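Probable polyketide synthase 1 (Dictyostelium discoideum, PDB 2H84) produces acylpyrones in vitro as a hybrid polyketide synthase, of which this chain is the dimeric C-terminal type III domain of the chalcone synthase family. Local coordinates at residues S22-P27 with P96-Q101; R105-W110 with A212-C217; N89-V94 with G127-D132; I297-K302 with W323-A328; I28-L33 with E56-K61. All coordinates share one frame; numbering follows the deposited sequence.

Interaction 1: residues S22-P27 with P96-Q101; sequences SVPGEP and PDLAQQ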
# COMPACT_ATOMS: atom_id res chain seq x y z
N SER A 22 -19.24 8.08 2.73
CA SER A 22 -19.43 8.22 4.16
C SER A 22 -18.55 9.35 4.66
O SER A 22 -17.37 9.41 4.32
CB SER A 22 -19.06 6.92 4.87
OG SER A 22 -19.11 7.08 6.27
N VAL A 23 -19.11 10.26 5.44
CA VAL A 23 -18.32 11.38 5.94
C VAL A 23 -18.56 11.61 7.42
O VAL A 23 -19.61 11.26 7.96
CB VAL A 23 -18.65 12.70 5.18
CG1 VAL A 23 -18.18 12.58 3.75
CG2 VAL A 23 -20.14 12.99 5.23
N PRO A 24 -17.58 12.20 8.11
CA PRO A 24 -17.71 12.47 9.53
C PRO A 24 -18.61 13.67 9.82
O PRO A 24 -18.43 14.74 9.24
CB PRO A 24 -16.28 12.70 9.97
CG PRO A 24 -15.67 13.29 8.78
CD PRO A 24 -16.23 12.52 7.64
N GLY A 25 -19.58 13.46 10.70
CA GLY A 25 -20.50 14.51 11.11
C GLY A 25 -21.28 15.23 10.03
O GLY A 25 -21.51 14.70 8.94
N GLU A 26 -21.68 16.46 10.36
CA GLU A 26 -22.45 17.32 9.46
C GLU A 26 -21.55 18.27 8.66
O GLU A 26 -20.38 18.46 8.99
CB GLU A 26 -23.46 18.14 10.26
CG GLU A 26 -24.54 17.34 10.94
CD GLU A 26 -25.46 16.69 9.94
OE1 GLU A 26 -25.04 15.73 9.26
OE2 GLU A 26 -26.62 17.15 9.82
N PRO A 27 -22.09 18.89 7.61
CA PRO A 27 -21.29 19.81 6.80
C PRO A 27 -20.93 21.03 7.62
O PRO A 27 -21.82 21.71 8.13
CB PRO A 27 -22.23 20.17 5.65
CG PRO A 27 -23.10 18.96 5.53
CD PRO A 27 -23.39 18.63 6.97
N PRO A 96 -11.80 3.28 11.01
CA PRO A 96 -12.51 2.03 10.73
C PRO A 96 -14.02 2.19 10.54
O PRO A 96 -14.58 1.63 9.59
CB PRO A 96 -12.16 1.15 11.93
CG PRO A 96 -10.80 1.64 12.31
CD PRO A 96 -10.96 3.14 12.21
N ASP A 97 -14.68 2.94 11.41
CA ASP A 97 -16.12 3.15 11.29
C ASP A 97 -16.49 3.80 9.96
O ASP A 97 -17.45 3.39 9.31
CB ASP A 97 -16.66 4.02 12.43
CG ASP A 97 -16.65 3.30 13.76
OD1 ASP A 97 -17.09 3.90 14.77
OD2 ASP A 97 -16.21 2.14 13.81
N LEU A 98 -15.73 4.82 9.58
CA LEU A 98 -15.99 5.53 8.34
C LEU A 98 -15.90 4.60 7.13
O LEU A 98 -16.74 4.63 6.24
CB LEU A 98 -15.04 6.71 8.18
CG LEU A 98 -15.41 7.95 8.98
CD1 LEU A 98 -14.56 9.11 8.53
CD2 LEU A 98 -16.86 8.29 8.74
N ALA A 99 -14.88 3.76 7.11
CA ALA A 99 -14.70 2.83 6.00
C ALA A 99 -15.79 1.74 5.97
O ALA A 99 -16.22 1.31 4.91
CB ALA A 99 -13.32 2.17 6.07
N GLN A 100 -16.21 1.31 7.15
CA GLN A 100 -17.24 0.30 7.29
C GLN A 100 -18.54 0.88 6.72
O GLN A 100 -19.29 0.22 6.02
CB GLN A 100 -17.42 -0.08 8.76
CG GLN A 100 -18.30 -1.33 8.96
CD GLN A 100 -18.59 -1.64 10.41
OE1 GLN A 100 -19.35 -2.56 10.73
NE2 GLN A 100 -17.98 -0.87 11.29
N GLN A 101 -18.78 2.13 7.06
CA GLN A 101 -19.96 2.85 6.64
C GLN A 101 -20.02 2.92 5.11
O GLN A 101 -21.02 2.59 4.49
CB GLN A 101 -19.95 4.25 7.27
CG GLN A 101 -21.35 4.84 7.25
CD GLN A 101 -21.44 6.08 8.05
OE1 GLN A 101 -21.70 7.21 7.54
NE2 GLN A 101 -21.26 5.90 9.33

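Interaction 2: residues R105-W110 with A212-C217; sequences RALKDW and AYIIGC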
# COMPACT_ATOMS: atom_id res chain seq x y z
N ARG A 105 -22.60 0.82 2.58
CA ARG A 105 -23.40 1.52 1.59
C ARG A 105 -23.08 1.13 0.16
O ARG A 105 -23.98 1.08 -0.69
CB ARG A 105 -23.22 3.02 1.74
CG ARG A 105 -23.95 3.57 2.93
CD ARG A 105 -23.34 4.86 3.38
NE ARG A 105 -24.33 5.71 4.00
CZ ARG A 105 -24.05 6.60 4.94
NH1 ARG A 105 -22.81 6.73 5.37
NH2 ARG A 105 -25.00 7.37 5.44
N ALA A 106 -21.80 0.88 -0.12
CA ALA A 106 -21.37 0.50 -1.46
C ALA A 106 -21.81 -0.92 -1.74
O ALA A 106 -22.00 -1.30 -2.89
CB ALA A 106 -19.86 0.60 -1.57
N LEU A 107 -21.99 -1.71 -0.69
CA LEU A 107 -22.41 -3.09 -0.84
C LEU A 107 -23.89 -3.16 -1.19
O LEU A 107 -24.28 -3.92 -2.06
CB LEU A 107 -22.14 -3.87 0.45
CG LEU A 107 -20.70 -4.35 0.64
CD1 LEU A 107 -20.50 -4.86 2.08
CD2 LEU A 107 -20.39 -5.44 -0.36
N LYS A 108 -24.71 -2.38 -0.51
CA LYS A 108 -26.13 -2.40 -0.81
C LYS A 108 -26.36 -1.80 -2.19
O LYS A 108 -27.19 -2.28 -2.97
CB LYS A 108 -26.90 -1.63 0.26
CG LYS A 108 -27.77 -0.52 -0.27
CD LYS A 108 -28.58 0.03 0.86
CE LYS A 108 -30.05 0.06 0.56
NZ LYS A 108 -30.45 1.11 -0.37
N ASP A 109 -25.63 -0.75 -2.52
CA ASP A 109 -25.80 -0.14 -3.83
C ASP A 109 -25.45 -1.16 -4.92
O ASP A 109 -26.07 -1.17 -5.99
CB ASP A 109 -24.90 1.09 -3.99
CG ASP A 109 -25.37 1.99 -5.11
OD1 ASP A 109 -24.52 2.49 -5.89
OD2 ASP A 109 -26.60 2.21 -5.22
N TRP A 110 -24.46 -2.00 -4.64
CA TRP A 110 -24.03 -3.04 -5.57
C TRP A 110 -25.17 -4.01 -5.78
O TRP A 110 -25.48 -4.39 -6.91
CB TRP A 110 -22.80 -3.76 -5.01
CG TRP A 110 -22.53 -5.11 -5.61
CD1 TRP A 110 -22.54 -5.43 -6.94
CD2 TRP A 110 -22.13 -6.29 -4.92
NE1 TRP A 110 -22.16 -6.74 -7.12
CE2 TRP A 110 -21.90 -7.29 -5.89
CE3 TRP A 110 -21.94 -6.61 -3.57
CZ2 TRP A 110 -21.48 -8.58 -5.55
CZ3 TRP A 110 -21.53 -7.89 -3.23
CH2 TRP A 110 -21.30 -8.86 -4.22
N ALA A 212 -16.40 3.96 -1.11
CA ALA A 212 -16.15 2.58 -1.52
C ALA A 212 -16.94 2.23 -2.78
O ALA A 212 -17.97 2.84 -3.07
CB ALA A 212 -16.51 1.63 -0.39
N TYR A 213 -16.45 1.24 -3.53
CA TYR A 213 -17.14 0.81 -4.73
C TYR A 213 -16.88 -0.67 -5.04
O TYR A 213 -15.86 -1.22 -4.64
CB TYR A 213 -16.74 1.71 -5.91
CG TYR A 213 -15.27 1.68 -6.26
CD1 TYR A 213 -14.77 0.74 -7.15
CD2 TYR A 213 -14.38 2.57 -5.67
CE1 TYR A 213 -13.41 0.68 -7.46
CE2 TYR A 213 -13.01 2.52 -5.96
CZ TYR A 213 -12.54 1.57 -6.86
OH TYR A 213 -11.19 1.51 -7.14
N ILE A 214 -17.83 -1.31 -5.71
CA ILE A 214 -17.68 -2.71 -6.10
C ILE A 214 -17.35 -2.70 -7.60
O ILE A 214 -17.91 -1.92 -8.36
CB ILE A 214 -18.99 -3.48 -5.92
CG1 ILE A 214 -19.53 -3.27 -4.50
CG2 ILE A 214 -18.75 -4.95 -6.21
CD1 ILE A 214 -18.67 -3.84 -3.40
N ILE A 215 -16.45 -3.58 -8.02
CA ILE A 215 -16.06 -3.62 -9.42
C ILE A 215 -15.83 -5.05 -9.91
O ILE A 215 -15.34 -5.89 -9.16
CB ILE A 215 -14.77 -2.80 -9.63
CG1 ILE A 215 -14.32 -2.86 -11.08
CG2 ILE A 215 -13.67 -3.32 -8.72
CD1 ILE A 215 -13.09 -2.05 -11.33
N GLY A 216 -16.20 -5.33 -11.15
CA GLY A 216 -16.02 -6.67 -11.69
C GLY A 216 -16.28 -6.77 -13.18
O GLY A 216 -16.70 -5.80 -13.81
N CYS A 217 -16.02 -7.94 -13.76
CA CYS A 217 -16.23 -8.13 -15.19
C CYS A 217 -17.46 -8.97 -15.46
O CYS A 217 -17.90 -9.74 -14.60
CB CYS A 217 -15.03 -8.81 -15.83
SG CYS A 217 -13.56 -7.78 -15.92

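Interaction 3: residues N89-V94 with G127-D132; sequences NQFKKV and GIIIPD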
# COMPACT_ATOMS: atom_id res chain seq x y z
N ASN A 89 -3.16 8.02 16.57
CA ASN A 89 -3.97 7.22 17.47
C ASN A 89 -5.42 7.63 17.24
O ASN A 89 -6.32 6.78 17.19
CB ASN A 89 -3.56 7.44 18.93
CG ASN A 89 -2.57 6.40 19.41
OD1 ASN A 89 -2.08 5.59 18.62
ND2 ASN A 89 -2.26 6.42 20.70
N GLN A 90 -5.65 8.93 17.07
CA GLN A 90 -6.99 9.44 16.81
C GLN A 90 -7.48 8.86 15.49
O GLN A 90 -8.61 8.39 15.39
CB GLN A 90 -6.97 10.98 16.73
CG GLN A 90 -8.23 11.60 16.11
CD GLN A 90 -9.48 11.47 16.97
OE1 GLN A 90 -10.60 11.73 16.51
NE2 GLN A 90 -9.30 11.07 18.23
N PHE A 91 -6.62 8.90 14.47
CA PHE A 91 -6.92 8.37 13.14
C PHE A 91 -7.41 6.92 13.27
O PHE A 91 -8.53 6.60 12.87
CB PHE A 91 -5.64 8.43 12.29
CG PHE A 91 -5.79 7.85 10.89
CD1 PHE A 91 -5.36 6.56 10.62
CD2 PHE A 91 -6.31 8.62 9.85
CE1 PHE A 91 -5.42 6.05 9.33
CE2 PHE A 91 -6.38 8.11 8.56
CZ PHE A 91 -5.94 6.82 8.30
N LYS A 92 -6.56 6.08 13.84
CA LYS A 92 -6.86 4.67 14.07
C LYS A 92 -8.24 4.51 14.71
O LYS A 92 -9.02 3.63 14.36
CB LYS A 92 -5.79 4.07 14.99
CG LYS A 92 -5.18 2.77 14.49
CD LYS A 92 -3.67 2.83 14.54
CE LYS A 92 -3.15 2.96 15.96
NZ LYS A 92 -1.67 3.06 16.00
N LYS A 93 -8.53 5.39 15.66
CA LYS A 93 -9.79 5.36 16.38
C LYS A 93 -11.00 5.87 15.58
O LYS A 93 -12.13 5.64 15.96
CB LYS A 93 -9.60 6.17 17.67
CG LYS A 93 -10.77 6.32 18.55
CD LYS A 93 -11.43 7.50 18.14
CE LYS A 93 -12.12 7.93 19.30
NZ LYS A 93 -12.88 8.99 18.81
N VAL A 94 -10.77 6.54 14.47
CA VAL A 94 -11.90 7.09 13.74
C VAL A 94 -12.09 6.61 12.30
O VAL A 94 -13.16 6.75 11.73
CB VAL A 94 -11.81 8.64 13.76
CG1 VAL A 94 -10.94 9.13 12.62
CG2 VAL A 94 -13.19 9.26 13.70
N GLY A 127 -2.77 8.14 7.45
CA GLY A 127 -2.56 7.50 8.73
C GLY A 127 -2.11 6.07 8.54
O GLY A 127 -2.35 5.48 7.49
N ILE A 128 -1.46 5.50 9.55
CA ILE A 128 -0.97 4.13 9.47
C ILE A 128 -1.67 3.19 10.45
O ILE A 128 -1.54 3.35 11.66
CB ILE A 128 0.55 4.07 9.75
CG1 ILE A 128 1.29 5.03 8.82
CG2 ILE A 128 1.07 2.65 9.58
CD1 ILE A 128 1.09 4.73 7.34
N ILE A 129 -2.40 2.22 9.91
CA ILE A 129 -3.12 1.25 10.72
C ILE A 129 -2.69 -0.17 10.37
O ILE A 129 -2.83 -0.61 9.23
CB ILE A 129 -4.63 1.32 10.49
CG1 ILE A 129 -5.15 2.70 10.83
CG2 ILE A 129 -5.32 0.28 11.35
CD1 ILE A 129 -6.65 2.83 10.69
N ILE A 130 -2.17 -0.89 11.36
CA ILE A 130 -1.74 -2.27 11.16
C ILE A 130 -2.31 -3.13 12.28
O ILE A 130 -2.13 -2.84 13.45
CB ILE A 130 -0.21 -2.39 11.20
CG1 ILE A 130 0.40 -1.64 10.00
CG2 ILE A 130 0.19 -3.86 11.24
CD1 ILE A 130 1.93 -1.55 10.02
N PRO A 131 -3.08 -4.18 11.93
CA PRO A 131 -3.47 -4.66 10.60
C PRO A 131 -4.20 -3.55 9.84
O PRO A 131 -4.93 -2.75 10.43
CB PRO A 131 -4.40 -5.83 10.91
CG PRO A 131 -4.00 -6.27 12.29
CD PRO A 131 -3.73 -4.97 12.99
N ASP A 132 -4.03 -3.52 8.52
CA ASP A 132 -4.65 -2.49 7.69
C ASP A 132 -6.18 -2.52 7.70
O ASP A 132 -6.78 -3.50 8.13
CB ASP A 132 -4.16 -2.63 6.26
CG ASP A 132 -4.33 -1.36 5.47
OD1 ASP A 132 -4.12 -1.40 4.25
OD2 ASP A 132 -4.68 -0.31 6.06
O HOH W 1 0.33 2.45 13.84

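Interaction 4: residues I297-K302 with W323-A328; sequences IHTGGK and WDVYHA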
# COMPACT_ATOMS: atom_id res chain seq x y z
N ILE A 297 -13.12 15.00 -12.29
CA ILE A 297 -11.80 15.32 -11.78
C ILE A 297 -11.70 15.33 -10.27
O ILE A 297 -12.60 15.79 -9.57
CB ILE A 297 -11.35 16.70 -12.30
CG1 ILE A 297 -11.54 16.78 -13.81
CG2 ILE A 297 -9.89 16.95 -11.92
CD1 ILE A 297 -11.21 18.14 -14.40
N HIS A 298 -10.57 14.82 -9.78
CA HIS A 298 -10.27 14.81 -8.35
C HIS A 298 -10.34 16.26 -7.89
O HIS A 298 -9.62 17.11 -8.41
CB HIS A 298 -8.85 14.26 -8.14
CG HIS A 298 -8.23 14.68 -6.85
ND1 HIS A 298 -8.76 14.34 -5.63
CD2 HIS A 298 -7.14 15.44 -6.60
CE1 HIS A 298 -8.02 14.88 -4.67
NE2 HIS A 298 -7.03 15.55 -5.24
N THR A 299 -11.21 16.54 -6.93
CA THR A 299 -11.36 17.90 -6.43
C THR A 299 -10.20 18.40 -5.56
O THR A 299 -10.36 18.67 -4.37
CB THR A 299 -12.66 18.03 -5.62
OG1 THR A 299 -12.65 17.09 -4.54
CG2 THR A 299 -13.83 17.72 -6.50
N GLY A 300 -9.03 18.54 -6.17
CA GLY A 300 -7.85 18.98 -5.44
C GLY A 300 -7.84 20.43 -4.97
O GLY A 300 -7.30 20.73 -3.89
N GLY A 301 -8.40 21.32 -5.78
CA GLY A 301 -8.43 22.73 -5.43
C GLY A 301 -8.96 23.55 -6.59
O GLY A 301 -8.98 23.05 -7.70
N LYS A 302 -9.38 24.79 -6.34
CA LYS A 302 -9.92 25.64 -7.40
C LYS A 302 -8.92 26.00 -8.51
O LYS A 302 -9.25 25.95 -9.69
CB LYS A 302 -10.53 26.92 -6.81
CG LYS A 302 -9.65 27.65 -5.81
CD LYS A 302 -9.00 28.89 -6.41
CE LYS A 302 -8.13 29.60 -5.37
NZ LYS A 302 -7.01 28.74 -4.83
N TRP A 323 -17.45 20.03 -9.62
CA TRP A 323 -17.46 21.29 -8.87
C TRP A 323 -18.51 21.23 -7.77
O TRP A 323 -18.42 21.97 -6.80
CB TRP A 323 -17.74 22.48 -9.78
CG TRP A 323 -16.54 23.03 -10.50
CD1 TRP A 323 -16.14 22.75 -11.78
CD2 TRP A 323 -15.54 23.91 -9.96
NE1 TRP A 323 -14.96 23.39 -12.07
CE2 TRP A 323 -14.56 24.10 -10.96
CE3 TRP A 323 -15.37 24.54 -8.72
CZ2 TRP A 323 -13.44 24.91 -10.76
CZ3 TRP A 323 -14.25 25.34 -8.53
CH2 TRP A 323 -13.30 25.51 -9.54
N ASP A 324 -19.52 20.37 -7.93
CA ASP A 324 -20.54 20.25 -6.89
C ASP A 324 -19.84 19.58 -5.71
O ASP A 324 -19.96 20.03 -4.57
CB ASP A 324 -21.70 19.37 -7.36
CG ASP A 324 -22.54 20.02 -8.44
OD1 ASP A 324 -22.71 21.26 -8.41
OD2 ASP A 324 -23.06 19.28 -9.30
N VAL A 325 -19.11 18.51 -6.01
CA VAL A 325 -18.37 17.76 -4.99
C VAL A 325 -17.35 18.66 -4.30
O VAL A 325 -17.28 18.70 -3.07
CB VAL A 325 -17.61 16.59 -5.61
CG1 VAL A 325 -16.78 15.89 -4.55
CG2 VAL A 325 -18.58 15.64 -6.26
N TYR A 326 -16.57 19.40 -5.08
CA TYR A 326 -15.57 20.29 -4.50
C TYR A 326 -16.19 21.38 -3.62
O TYR A 326 -15.66 21.68 -2.55
CB TYR A 326 -14.71 20.92 -5.61
CG TYR A 326 -13.69 21.93 -5.10
CD1 TYR A 326 -13.92 23.30 -5.24
CD2 TYR A 326 -12.52 21.52 -4.44
CE1 TYR A 326 -13.01 24.25 -4.74
CE2 TYR A 326 -11.60 22.45 -3.93
CZ TYR A 326 -11.85 23.82 -4.08
OH TYR A 326 -10.96 24.74 -3.58
N HIS A 327 -17.32 21.95 -4.05
CA HIS A 327 -17.96 23.00 -3.26
C HIS A 327 -18.46 22.52 -1.91
O HIS A 327 -18.39 23.25 -0.92
CB HIS A 327 -19.14 23.62 -4.02
CG HIS A 327 -18.74 24.45 -5.20
ND1 HIS A 327 -17.64 25.27 -5.20
CD2 HIS A 327 -19.31 24.59 -6.42
CE1 HIS A 327 -17.55 25.89 -6.36
NE2 HIS A 327 -18.55 25.49 -7.12
N ALA A 328 -18.96 21.28 -1.87
CA ALA A 328 -19.52 20.71 -0.66
C ALA A 328 -18.63 19.79 0.19
O ALA A 328 -19.02 19.41 1.29
CB ALA A 328 -20.80 19.97 -1.02

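Interaction 5: residues I28-L33 with E56-K61; sequences ISQQSL and EQSQIK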
# COMPACT_ATOMS: atom_id res chain seq x y z
N ILE A 28 -19.64 21.30 7.75
CA ILE A 28 -19.19 22.47 8.50
C ILE A 28 -19.04 23.63 7.52
O ILE A 28 -18.49 23.48 6.43
CB ILE A 28 -17.83 22.20 9.20
CG1 ILE A 28 -17.95 20.99 10.14
CG2 ILE A 28 -17.39 23.44 9.96
CD1 ILE A 28 -16.67 20.60 10.84
N SER A 29 -19.57 24.79 7.91
CA SER A 29 -19.51 25.99 7.08
C SER A 29 -18.08 26.43 6.83
O SER A 29 -17.28 26.49 7.76
CB SER A 29 -20.26 27.13 7.76
OG SER A 29 -20.14 28.31 7.00
N GLN A 30 -17.76 26.73 5.57
CA GLN A 30 -16.41 27.18 5.22
C GLN A 30 -16.18 28.56 5.80
O GLN A 30 -15.04 28.92 6.10
CB GLN A 30 -16.22 27.22 3.71
CG GLN A 30 -15.26 26.16 3.18
CD GLN A 30 -13.80 26.46 3.52
OE1 GLN A 30 -13.08 27.07 2.73
NE2 GLN A 30 -13.37 26.03 4.70
N GLN A 31 -17.26 29.31 5.97
CA GLN A 31 -17.17 30.65 6.51
C GLN A 31 -16.82 30.64 7.99
O GLN A 31 -15.98 31.43 8.43
CB GLN A 31 -18.48 31.39 6.28
CG GLN A 31 -18.30 32.67 5.49
CD GLN A 31 -18.81 33.88 6.23
OE1 GLN A 31 -18.40 34.14 7.37
NE2 GLN A 31 -19.71 34.63 5.61
N SER A 32 -17.45 29.77 8.76
CA SER A 32 -17.16 29.69 10.19
C SER A 32 -15.75 29.13 10.40
O SER A 32 -15.06 29.54 11.32
CB SER A 32 -18.20 28.86 10.93
OG SER A 32 -18.40 27.63 10.27
N LEU A 33 -15.34 28.19 9.55
CA LEU A 33 -13.99 27.64 9.63
C LEU A 33 -13.04 28.79 9.28
O LEU A 33 -11.98 28.94 9.88
CB LEU A 33 -13.79 26.49 8.64
CG LEU A 33 -14.41 25.11 8.93
CD1 LEU A 33 -14.16 24.20 7.72
CD2 LEU A 33 -13.80 24.50 10.19
N GLU A 56 -11.61 32.72 1.69
CA GLU A 56 -12.55 33.40 0.81
C GLU A 56 -12.34 32.98 -0.63
O GLU A 56 -13.28 32.51 -1.29
CB GLU A 56 -12.38 34.92 0.95
CG GLU A 56 -13.14 35.52 2.12
CD GLU A 56 -12.46 36.75 2.71
OE1 GLU A 56 -11.80 37.51 1.95
OE2 GLU A 56 -12.59 36.97 3.93
N GLN A 57 -11.11 33.11 -1.13
CA GLN A 57 -10.83 32.73 -2.51
C GLN A 57 -10.72 31.23 -2.76
O GLN A 57 -10.30 30.82 -3.84
CB GLN A 57 -9.56 33.41 -3.03
CG GLN A 57 -9.85 34.63 -3.91
CD GLN A 57 -10.95 34.33 -4.94
OE1 GLN A 57 -10.68 33.91 -6.07
NE2 GLN A 57 -12.19 34.55 -4.55
N SER A 58 -11.12 30.42 -1.79
CA SER A 58 -11.04 28.97 -1.92
C SER A 58 -12.20 28.38 -2.72
O SER A 58 -12.07 27.30 -3.30
CB SER A 58 -11.01 28.30 -0.54
OG SER A 58 -12.28 28.37 0.09
N GLN A 59 -13.33 29.08 -2.73
CA GLN A 59 -14.53 28.62 -3.44
C GLN A 59 -15.15 27.35 -2.86
O GLN A 59 -15.87 26.65 -3.56
CB GLN A 59 -14.22 28.39 -4.91
CG GLN A 59 -14.11 29.65 -5.73
CD GLN A 59 -13.59 29.37 -7.12
OE1 GLN A 59 -14.11 28.51 -7.83
NE2 GLN A 59 -12.55 30.10 -7.53
N ILE A 60 -14.85 27.05 -1.60
CA ILE A 60 -15.42 25.88 -0.96
C ILE A 60 -16.52 26.36 -0.03
O ILE A 60 -16.32 27.31 0.72
CB ILE A 60 -14.36 25.10 -0.16
CG1 ILE A 60 -13.33 24.51 -1.13
CG2 ILE A 60 -15.03 24.01 0.66
CD1 ILE A 60 -12.25 23.71 -0.46
N LYS A 61 -17.67 25.70 -0.08
CA LYS A 61 -18.80 26.10 0.75
C LYS A 61 -18.85 25.35 2.07
O LYS A 61 -19.11 25.95 3.11
CB LYS A 61 -20.11 25.87 -0.02
CG LYS A 61 -21.21 26.84 0.36
CD LYS A 61 -22.25 26.95 -0.74
CE LYS A 61 -23.15 28.15 -0.49
NZ LYS A 61 -24.29 28.22 -1.42

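Interaction 1: residues S22-P27 with P96-Q101
Ser-22 sends its hydroxyl toward the helix holding Gln-101, where two acceptors compete for it. Its OG lies 2.9 Å from Gln-101 OE1 and 3.4 Å from Leu-98 O; both bonds are weak. OG stands anti to the backbone N (chi1 174°), which turns it to the helix. Serine suits the place, being small enough to sit beside Leu-98 CD2 while offering a donor. Gln-101 reaches over in an extended chain, and its OE1 also takes a weak hydrogen bond from Arg-105 NH1, one turn further on. Beside this polar pair, Leu-98 and Pro-24 cross at about a right angle, with CD1 of Leu-98 3.9 Å from CD of Pro-24. An alanine in place of Gln-101 would probably leave Ser-22 OG only the longer bond to Leu-98 O here and cost Arg-105 NH1 an acceptor. The chemistry implies a weak polar link, one hydroxyl proton for two acceptors, beside a small apolar contact where the loop leaves strand 15-22.

Interaction 2: residues R105-W110 with A212-C217
Ile-214 is the bump of this contact, and Ala-106, Leu-107 and Trp-110 line the hollow that takes it. Its CG2 methyl lies over one face of the indole, 3.7 Å from the centroid of the Trp-110 five-membered ring and only 4° off the ring normal, a CH-pi contact. The other branch, with CG1 anti to the carbonyl carbon (chi1 -51°), passes beside Trp-110 CB and ends with CD1 3.8 Å from Leu-107 CD2. Branching at CB is what lets one residue fill both places. One turn back, two alanines suit the close approach of helix and strand, Ala-106 CB lying 3.7 Å from Ala-212 CB. The indole N-H has its own partner, Trp-110 NE1 being hydrogen-bonded to Glu-223. Helix 105-110 and strand 212-216 approach to 7.3 Å between axes, at an angle of 39°. Tyr-213 and Ile-215 point the other way, onto helix 159-171, giving the sheet helices on both faces, as in the layered alpha-beta architecture of the thiolase fold.

Interaction 3: residues N89-V94 with G127-D132
Phe-91 lays one face of its ring over the backbone of Gly-127, whose CA sits 3.4 Å from the ring centroid and 18° off the normal in a CH-pi contact. CG of Phe-91 is anti to the backbone N (chi1 177°), which directs the ring from the helix to the loop. Glycine suits the place facing it, since a CB there would probably run into Phe-91 CD1. At the ring's edge, close to its plane, Ile-129 CG1 lies 3.7 Å from Phe-91 CE1. The same isoleucine serves Lys-92: the two side chains slide past each other in opposite directions, with Lys-92 CG 3.7 Å from Ile-129 CG1. Lysine suits this border because its methylenes can pack while its charge leaves the apolar patch. Its chain bends at chi2 and chi3, and NZ gives a hydrogen bond of 3.0 Å to a water, which in turn donates to Ile-128 O. The stronger partner of NZ is Asp-247 of the second subunit, in a salt bridge. Ile-128 and Ile-130 also pack on that subunit, against its Leu-154 and Trp-246. A cis peptide joins Ile-130 to Pro-131, as in chalcone synthases, where the corresponding loop carries a methionine into the partner's active site; the arrangement is thus typical of the dimer interface of this family.

Interaction 4: residues I297-K302 with W323-A328
Tyr-326 OH is held from two directions, by a weak hydrogen bond from Lys-302 N at 3.2 Å and by a hydrogen bond to Ser-58 O. The N-H of Lys-302 meets the oxygen at a bent 126°, so Ser-58 is the firmer partner. CG of Tyr-326 stands anti to the backbone N (chi1 176°), and the phenol crosses to the loop, with CE2 3.5 Å from Gly-301 CA. Gly-301, the N-cap residue of helix 302-311, makes this contact with its backbone. Nearer the helix, the Thr-299 methyl CG2 packs 3.4 Å from Tyr-326 CB and 4.0 Å from Val-325 CG1. Threonine serves two needs here, its OG1 being hydrogen-bonded to Gly-330 O. Trp-323 CH2 touches Lys-302 CA at 4.0 Å. Next to Thr-299, His-298 borders Cys-157, the predicted active-site residue, and Asn-331, consistent with the Cys-His-Asn triad of chalcone synthases. The loop thus leads from edge strand 294-297 into helix 302-311, with helix 320-329 alongside and helix 335-345 touching Thr-299 and Val-325.

Interaction 5: residues I28-L33 with E56-K61
Gln-30 carries the packed part of this contact, with its backbone and its side chain both turned to residues 58-61. Its N donates to Lys-61 O over 2.9 Å with an N-H...O angle of 152°. Beyond CB the chain bends at chi2, and CG lies 3.3 Å from the CG2 methyl of Ile-60, the two side chains crossing obliquely. The amide end comes near Ser-58, whose OG is already hydrogen-bonded to Phe-55 O and accepts a weak bond from Ile-60 N. A residue with a flexible methylene stem suits this place, since the stem can pack on isoleucine. An alanine at Gln-30 would probably leave Ile-60 CG2 without its partner here and open a gap beside it. The bond to Lys-61 O borders a two-stranded antiparallel ribbon, strands 28-29 and 62-63, in which Ile-28 pairs with Arg-63. Ser-29 is the N-cap residue of helix 30-40, and its O receives both Leu-33 N and Ser-32 OG (3.0 Å) from the same face. The other segment makes a type I beta turn from Glu-56 to Gln-59. On the looser side, Ser-29 points away from this turn and adds little, while Lys-61 gives only backbone to Gln-30, its long side chain heading off to the solvent-exposed surface.

Overall arrangement
Helix 84-110 links three of the contacts: interaction 3 in its N-terminal part, interaction 1 near its middle and interaction 2 at its C-terminal end, with centres 14 Å apart between 1 and 3 and 17 Å between 1 and 2. Interaction 2 sets the helix on the nine-stranded sheet, and interaction 3 carries it to the dimer interface. The loop of interaction 1 runs straight on into interaction 5, although their centres lie 21 Å apart. Interaction 4, the one in the C-terminal half, touches interaction 5 through probable hydrogen bonds of His-327 with Lys-61 and Gln-59. These bonds join the N- and C-terminal halves of the thiolase fold, while interaction 4 borders the predicted active site at Gly-300.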